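Local coordinates for protein argonaute (Aquifex aeolicus, PDB 1YVU) that cleaves RNA targets as a DNA-guided endonuclease, using short single-stranded DNA guides to select the complementary strand and divalent metal ions to cut it, at residues Leu154-Arg162 and Lys600-Ser608; Lys511-Thr519 and Tyr531-Phe539. All blocks are in the same frame, centred on the assembly; numbering follows the deposited sequence.

Contact 1: residues Leu154-Arg162 and Lys600-Ser608; sequences LLHLDLKFR and KRNNPRFFS
The loop that carries Asn602, Pro604 and Arg605 runs at 104° to the linker L1 strand holding His156, Asp158 and Lys160, with no backbone pairing and His156 CA nearest Pro604 CA at 6.7 Å. This junction between L1 and the RNase H-fold PIWI domain rests on side chains and on one loop carbonyl. With CG anti to the backbone N (chi1 165°), the His156 ring reaches the loop. Pro604 CG sits squarely over one ring face, 3.8 Å from the centroid in a CH-pi contact, while His156 NE2 donates in the ring plane to Asn602 O at 3.3 Å, coming from above that carbonyl's plane. Without the imidazole, as with an alanine in place of His156, Asn602 O would probably lose this donor and a gap would open against the Pro604 ring. Arg605, bent at chi3, turns its guanidinium almost perpendicular to the Asp158 carboxylate (83°). The salt bridge is Asp158 OD1 to NH1 of Arg605, 2.9 Å; its hydrogen bonds, from NH1 and NH2, are weak, and OD2 lies over the guanidinium face. Asp158 OD1 also accepts from Leu159 N, on its anti side, a second hold on the carboxylate. The extended Lys160 chain slants past the guanidinium, and its NZ hydrogen-bonds to Asn602 OD1 at 2.8 Å.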
# COMPACT_ATOMS: atom_id res chain seq x y z
N LEU A 154 20.01 -10.60 -1.50
CA LEU A 154 20.04 -9.62 -0.43
C LEU A 154 19.01 -9.91 0.64
O LEU A 154 17.87 -10.27 0.32
CB LEU A 154 19.78 -8.22 -0.98
CG LEU A 154 20.63 -7.80 -2.17
CD1 LEU A 154 20.19 -6.50 -2.76
CD2 LEU A 154 22.10 -7.77 -1.72
N LEU A 155 19.40 -9.84 1.90
CA LEU A 155 18.41 -10.03 2.92
C LEU A 155 17.90 -8.66 3.21
O LEU A 155 18.66 -7.73 3.52
CB LEU A 155 18.94 -10.68 4.19
CG LEU A 155 17.88 -10.84 5.30
CD1 LEU A 155 16.75 -11.79 4.91
CD2 LEU A 155 18.55 -11.33 6.54
N HIS A 156 16.63 -8.51 2.86
CA HIS A 156 15.89 -7.30 3.11
C HIS A 156 15.33 -7.55 4.51
O HIS A 156 14.54 -8.50 4.71
CB HIS A 156 14.77 -7.15 2.09
CG HIS A 156 13.75 -6.13 2.46
ND1 HIS A 156 13.96 -5.18 3.44
CD2 HIS A 156 12.47 -5.95 2.04
CE1 HIS A 156 12.86 -4.47 3.62
NE2 HIS A 156 11.95 -4.91 2.77
N LEU A 157 15.77 -6.72 5.45
CA LEU A 157 15.34 -6.82 6.83
C LEU A 157 14.85 -5.49 7.40
O LEU A 157 15.55 -4.48 7.37
CB LEU A 157 16.46 -7.41 7.68
CG LEU A 157 16.39 -7.57 9.20
CD1 LEU A 157 15.10 -8.15 9.71
CD2 LEU A 157 17.53 -8.47 9.58
N ASP A 158 13.65 -5.53 7.96
CA ASP A 158 13.05 -4.35 8.55
C ASP A 158 12.44 -4.68 9.91
O ASP A 158 12.29 -5.85 10.28
CB ASP A 158 11.98 -3.77 7.61
CG ASP A 158 11.91 -2.24 7.65
OD1 ASP A 158 12.20 -1.62 8.71
OD2 ASP A 158 11.55 -1.66 6.60
N LEU A 159 12.08 -3.60 10.62
CA LEU A 159 11.45 -3.63 11.93
C LEU A 159 10.33 -2.61 11.95
O LEU A 159 10.56 -1.41 11.80
CB LEU A 159 12.47 -3.30 13.02
CG LEU A 159 11.91 -3.39 14.43
CD1 LEU A 159 11.83 -4.83 14.88
CD2 LEU A 159 12.80 -2.62 15.34
N LYS A 160 9.11 -3.09 12.05
CA LYS A 160 7.97 -2.19 12.10
C LYS A 160 7.21 -2.42 13.41
O LYS A 160 7.54 -3.34 14.15
CB LYS A 160 7.11 -2.39 10.84
CG LYS A 160 7.85 -1.91 9.57
CD LYS A 160 7.17 -2.24 8.23
CE LYS A 160 8.06 -1.75 7.07
NZ LYS A 160 7.48 -1.96 5.72
N PHE A 161 6.31 -1.50 13.77
CA PHE A 161 5.53 -1.63 15.02
C PHE A 161 4.04 -1.77 14.77
O PHE A 161 3.39 -0.86 14.28
CB PHE A 161 5.77 -0.46 15.98
CG PHE A 161 7.14 -0.46 16.60
CD1 PHE A 161 8.18 0.28 16.02
CD2 PHE A 161 7.41 -1.26 17.73
CE1 PHE A 161 9.49 0.22 16.55
CE2 PHE A 161 8.72 -1.32 18.27
CZ PHE A 161 9.76 -0.58 17.67
N ARG A 162 3.53 -2.93 15.15
CA ARG A 162 2.13 -3.29 15.00
C ARG A 162 1.39 -2.75 16.20
O ARG A 162 1.73 -3.08 17.34
CB ARG A 162 2.01 -4.83 14.92
CG ARG A 162 0.66 -5.34 14.47
CD ARG A 162 0.36 -4.95 13.05
NE ARG A 162 0.83 -5.92 12.05
CZ ARG A 162 0.80 -5.72 10.73
NH1 ARG A 162 0.34 -4.57 10.22
NH2 ARG A 162 1.20 -6.69 9.91
N LYS A 600 4.13 0.59 -3.12
CA LYS A 600 4.40 1.61 -2.11
C LYS A 600 4.64 1.09 -0.70
O LYS A 600 5.38 1.71 0.07
CB LYS A 600 3.30 2.69 -2.09
CG LYS A 600 1.88 2.22 -2.21
CD LYS A 600 1.40 2.19 -3.64
CE LYS A 600 0.04 1.50 -3.70
NZ LYS A 600 -1.05 2.25 -2.98
N ARG A 601 4.07 -0.08 -0.42
CA ARG A 601 4.19 -0.73 0.89
C ARG A 601 5.32 -1.78 1.06
O ARG A 601 5.61 -2.54 0.14
CB ARG A 601 2.83 -1.36 1.26
CG ARG A 601 1.98 -0.55 2.26
CD ARG A 601 0.51 -1.03 2.29
NE ARG A 601 -0.23 -0.57 1.11
CZ ARG A 601 -1.53 -0.78 0.87
NH1 ARG A 601 -2.28 -1.47 1.72
NH2 ARG A 601 -2.09 -0.28 -0.23
N ASN A 602 5.96 -1.76 2.24
CA ASN A 602 7.02 -2.67 2.70
C ASN A 602 8.34 -2.81 1.90
O ASN A 602 8.98 -3.88 1.84
CB ASN A 602 6.43 -4.05 3.04
CG ASN A 602 5.16 -3.95 3.89
OD1 ASN A 602 5.07 -3.12 4.79
ND2 ASN A 602 4.18 -4.77 3.58
N ASN A 603 8.78 -1.67 1.40
CA ASN A 603 9.98 -1.57 0.60
C ASN A 603 11.24 -1.28 1.42
O ASN A 603 11.14 -0.96 2.61
CB ASN A 603 9.76 -0.45 -0.43
CG ASN A 603 8.65 -0.77 -1.40
OD1 ASN A 603 8.55 -1.89 -1.92
ND2 ASN A 603 7.80 0.21 -1.63
N PRO A 604 12.44 -1.49 0.83
CA PRO A 604 13.67 -1.21 1.56
C PRO A 604 13.83 0.30 1.65
O PRO A 604 13.68 1.00 0.65
CB PRO A 604 14.74 -1.82 0.66
CG PRO A 604 14.04 -2.96 0.05
CD PRO A 604 12.73 -2.36 -0.33
N ARG A 605 14.05 0.78 2.87
CA ARG A 605 14.19 2.20 3.13
C ARG A 605 15.58 2.75 2.79
O ARG A 605 16.45 1.98 2.39
CB ARG A 605 13.78 2.51 4.58
CG ARG A 605 12.26 2.33 4.86
CD ARG A 605 11.78 3.17 6.07
NE ARG A 605 10.80 2.47 6.90
CZ ARG A 605 11.11 1.54 7.81
NH1 ARG A 605 12.38 1.20 8.01
NH2 ARG A 605 10.15 0.90 8.48
N PHE A 606 15.69 4.08 2.75
CA PHE A 606 16.95 4.79 2.48
C PHE A 606 17.33 5.54 3.76
O PHE A 606 16.52 6.28 4.34
CB PHE A 606 16.81 5.84 1.38
CG PHE A 606 16.73 5.27 -0.01
CD1 PHE A 606 15.53 5.35 -0.73
CD2 PHE A 606 17.86 4.74 -0.66
CE1 PHE A 606 15.46 4.91 -2.08
CE2 PHE A 606 17.78 4.31 -2.04
CZ PHE A 606 16.59 4.40 -2.73
N PHE A 607 18.56 5.32 4.21
CA PHE A 607 19.08 5.94 5.41
C PHE A 607 20.28 6.77 4.99
O PHE A 607 21.22 6.25 4.38
CB PHE A 607 19.51 4.90 6.45
CG PHE A 607 18.46 3.83 6.74
CD1 PHE A 607 18.59 2.54 6.20
CD2 PHE A 607 17.34 4.13 7.54
CE1 PHE A 607 17.60 1.53 6.46
CE2 PHE A 607 16.33 3.13 7.81
CZ PHE A 607 16.46 1.84 7.27
N SER A 608 20.18 8.08 5.22
CA SER A 608 21.23 9.06 4.93
C SER A 608 20.76 10.41 5.43
O SER A 608 19.55 10.62 5.64
CB SER A 608 21.51 9.16 3.44
OG SER A 608 20.30 9.21 2.73

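Contact 2: residues Lys511-Thr519 and Tyr531-Phe539; sequences KTVNAVAFT and YYLTSYPAF
Phe518 and Tyr531 meet as an offset edge-to-face pair, the edge of Phe518 directed at the Tyr531 face with centroids 5.8 Å apart and planes at 65°. Tyr531 CG lies between its own backbone N and carbonyl carbon (chi1 62°), which turns CG and CD1 toward Phe518 CE1, beside the CB contact. The neighbouring ring atom, Phe518 CD1, packs on Leu533 CB at 3.7 Å, and Leu533 CD1 goes on to meet Val516 CG1 at 3.6 Å. Beyond the strands, this face is covered by helix 682-690 through Ile685, Thr686 and Met689, while Trp705 makes a further edge-to-face contact with Phe518. On the opposite face, Ala517 CB touches the edge of the Tyr536 ring at CE1, 3.7 Å away and near its plane, and Thr534 CG2 lies over one face of that ring. Tyr536 also packs on helix 542-557. Ser535 OG gives a weak hydrogen bond of 3.2 Å to Asn514 OD1.

Backbone pairing sets this register. Ala517 and Thr534 exchange two nearly straight hydrogen bonds, as a hydrogen-bonded pair, and Thr519 and Tyr532 form another; between them Phe518 faces Leu533 in a non-hydrogen-bonded pair. The axes of 515-519 and 531-536 approach to 4.5 Å, their directions 161° apart, nearly antiparallel. Strand 515-522 also bonds to strand 497-505, with Phe518 joined to Asp502, a calcium ligand, through the backbone. This antiparallel hairpin beside the strand carrying a metal-binding aspartate is characteristic of the RNase H fold of PIWI domains.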
# COMPACT_ATOMS: atom_id res chain seq x y z
N LYS A 511 -15.55 -16.06 -4.84
CA LYS A 511 -15.57 -15.33 -6.12
C LYS A 511 -16.11 -13.88 -6.03
O LYS A 511 -17.07 -13.60 -5.29
CB LYS A 511 -16.24 -16.17 -7.23
CG LYS A 511 -15.26 -17.19 -7.88
CD LYS A 511 -15.82 -18.63 -7.96
CE LYS A 511 -14.72 -19.67 -8.27
NZ LYS A 511 -15.25 -21.07 -8.30
N THR A 512 -15.42 -12.98 -6.74
CA THR A 512 -15.69 -11.53 -6.77
C THR A 512 -17.11 -11.03 -7.04
O THR A 512 -17.69 -11.25 -8.11
CB THR A 512 -14.73 -10.78 -7.76
OG1 THR A 512 -13.39 -11.28 -7.65
CG2 THR A 512 -14.71 -9.29 -7.44
N VAL A 513 -17.57 -10.24 -6.07
CA VAL A 513 -18.88 -9.61 -6.06
C VAL A 513 -18.83 -8.23 -6.74
O VAL A 513 -19.18 -8.10 -7.92
CB VAL A 513 -19.38 -9.52 -4.59
CG1 VAL A 513 -20.72 -8.76 -4.48
CG2 VAL A 513 -19.53 -10.92 -4.03
N ASN A 514 -18.41 -7.21 -6.00
CA ASN A 514 -18.30 -5.86 -6.54
C ASN A 514 -16.83 -5.51 -6.81
O ASN A 514 -15.92 -6.06 -6.16
CB ASN A 514 -18.96 -4.85 -5.57
CG ASN A 514 -19.18 -3.47 -6.21
OD1 ASN A 514 -19.11 -3.28 -7.43
ND2 ASN A 514 -19.47 -2.48 -5.35
N ALA A 515 -16.64 -4.65 -7.81
CA ALA A 515 -15.34 -4.15 -8.27
C ALA A 515 -15.45 -2.77 -8.90
O ALA A 515 -16.42 -2.47 -9.59
CB ALA A 515 -14.71 -5.11 -9.29
N VAL A 516 -14.45 -1.94 -8.65
CA VAL A 516 -14.37 -0.59 -9.18
C VAL A 516 -12.98 -0.44 -9.82
O VAL A 516 -11.97 -0.84 -9.22
CB VAL A 516 -14.53 0.49 -8.04
CG1 VAL A 516 -14.36 1.89 -8.61
CG2 VAL A 516 -15.90 0.38 -7.35
N ALA A 517 -12.95 0.15 -11.02
CA ALA A 517 -11.71 0.42 -11.76
C ALA A 517 -11.55 1.91 -11.98
O ALA A 517 -12.48 2.58 -12.45
CB ALA A 517 -11.72 -0.27 -13.13
N PHE A 518 -10.37 2.43 -11.64
CA PHE A 518 -10.09 3.83 -11.87
C PHE A 518 -8.85 4.07 -12.74
O PHE A 518 -7.70 4.03 -12.25
CB PHE A 518 -10.03 4.63 -10.56
CG PHE A 518 -9.93 6.14 -10.75
CD1 PHE A 518 -10.73 6.81 -11.70
CD2 PHE A 518 -9.03 6.90 -9.97
CE1 PHE A 518 -10.65 8.20 -11.89
CE2 PHE A 518 -8.95 8.30 -10.15
CZ PHE A 518 -9.77 8.94 -11.12
N THR A 519 -9.12 4.46 -13.98
CA THR A 519 -8.10 4.73 -15.00
C THR A 519 -7.88 6.23 -15.21
O THR A 519 -8.83 7.04 -15.12
CB THR A 519 -8.45 4.00 -16.33
OG1 THR A 519 -8.57 2.60 -16.05
CG2 THR A 519 -7.37 4.21 -17.40
N TYR A 531 -10.09 10.55 -17.44
CA TYR A 531 -10.11 9.53 -16.39
C TYR A 531 -11.34 8.69 -16.64
O TYR A 531 -12.28 9.14 -17.31
CB TYR A 531 -10.12 10.06 -14.93
CG TYR A 531 -11.30 10.92 -14.45
CD1 TYR A 531 -12.58 10.36 -14.17
CD2 TYR A 531 -11.13 12.29 -14.23
CE1 TYR A 531 -13.67 11.17 -13.68
CE2 TYR A 531 -12.20 13.11 -13.73
CZ TYR A 531 -13.46 12.54 -13.46
OH TYR A 531 -14.45 13.36 -12.97
N TYR A 532 -11.37 7.50 -16.07
CA TYR A 532 -12.53 6.63 -16.22
C TYR A 532 -12.73 5.81 -14.96
O TYR A 532 -11.89 4.98 -14.56
CB TYR A 532 -12.43 5.76 -17.47
CG TYR A 532 -13.73 5.09 -17.89
CD1 TYR A 532 -14.88 5.84 -18.26
CD2 TYR A 532 -13.81 3.68 -17.91
CE1 TYR A 532 -16.10 5.18 -18.65
CE2 TYR A 532 -15.02 3.02 -18.30
CZ TYR A 532 -16.15 3.77 -18.66
OH TYR A 532 -17.30 3.07 -18.98
N LEU A 533 -13.85 6.09 -14.32
CA LEU A 533 -14.21 5.44 -13.08
C LEU A 533 -15.48 4.64 -13.31
O LEU A 533 -16.51 5.22 -13.64
CB LEU A 533 -14.40 6.53 -12.04
CG LEU A 533 -14.73 6.24 -10.58
CD1 LEU A 533 -13.79 5.21 -10.00
CD2 LEU A 533 -14.64 7.55 -9.80
N THR A 534 -15.40 3.31 -13.18
CA THR A 534 -16.55 2.45 -13.37
C THR A 534 -16.60 1.40 -12.30
O THR A 534 -15.56 0.87 -11.89
CB THR A 534 -16.46 1.62 -14.67
OG1 THR A 534 -15.84 2.38 -15.69
CG2 THR A 534 -17.84 1.18 -15.18
N SER A 535 -17.83 1.08 -11.90
CA SER A 535 -18.09 0.01 -10.94
C SER A 535 -18.49 -1.13 -11.88
O SER A 535 -19.15 -0.90 -12.89
CB SER A 535 -19.26 0.36 -10.03
OG SER A 535 -19.21 -0.36 -8.80
N TYR A 536 -18.02 -2.34 -11.57
CA TYR A 536 -18.30 -3.49 -12.40
C TYR A 536 -19.06 -4.59 -11.65
O TYR A 536 -18.81 -4.77 -10.45
CB TYR A 536 -16.98 -4.04 -12.96
CG TYR A 536 -16.35 -3.24 -14.08
CD1 TYR A 536 -15.23 -2.42 -13.84
CD2 TYR A 536 -16.89 -3.30 -15.38
CE1 TYR A 536 -14.67 -1.67 -14.88
CE2 TYR A 536 -16.34 -2.56 -16.44
CZ TYR A 536 -15.23 -1.75 -16.18
OH TYR A 536 -14.68 -1.09 -17.24
N PRO A 537 -19.98 -5.33 -12.34
CA PRO A 537 -20.81 -6.43 -11.75
C PRO A 537 -20.01 -7.71 -11.38
O PRO A 537 -18.78 -7.72 -11.39
CB PRO A 537 -21.81 -6.74 -12.88
CG PRO A 537 -21.91 -5.48 -13.63
CD PRO A 537 -20.49 -5.02 -13.70
N ALA A 538 -20.75 -8.79 -11.08
CA ALA A 538 -20.12 -10.06 -10.69
C ALA A 538 -19.99 -11.15 -11.76
O ALA A 538 -20.96 -11.85 -12.06
CB ALA A 538 -20.81 -10.63 -9.43
N PHE A 539 -18.81 -11.22 -12.39
CA PHE A 539 -18.47 -12.26 -13.37
C PHE A 539 -16.99 -12.61 -13.26
O PHE A 539 -16.18 -11.74 -12.99
CB PHE A 539 -18.85 -11.94 -14.84
CG PHE A 539 -18.97 -10.47 -15.19
CD1 PHE A 539 -17.98 -9.52 -14.89
CD2 PHE A 539 -20.08 -10.06 -15.94
CE1 PHE A 539 -18.07 -8.17 -15.32
CE2 PHE A 539 -20.21 -8.70 -16.41
CZ PHE A 539 -19.18 -7.75 -16.08

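From the N terminus, the chain passes through the N-terminal domain into linker L1, where strand 153-165 supplies the first half of contact 1. It then runs through PAZ, linker L2, Mid and much of PIWI before residues 600-608 return to that strand, closing a loop of 437 intervening residues. Contact 2 falls wholly within this loop: its two segments are separated by 11 residues and close a local hairpin in PIWI. The centres of contact 1 and contact 2 are 32 Å apart, and the nearest atoms of contact 1 and contact 2 are about 12 Å apart, so they do not touch. Contact 1 joins the PAZ lobe to the PIWI lobe, whereas contact 2 ties neighbouring strands within PIWI, near the metal site.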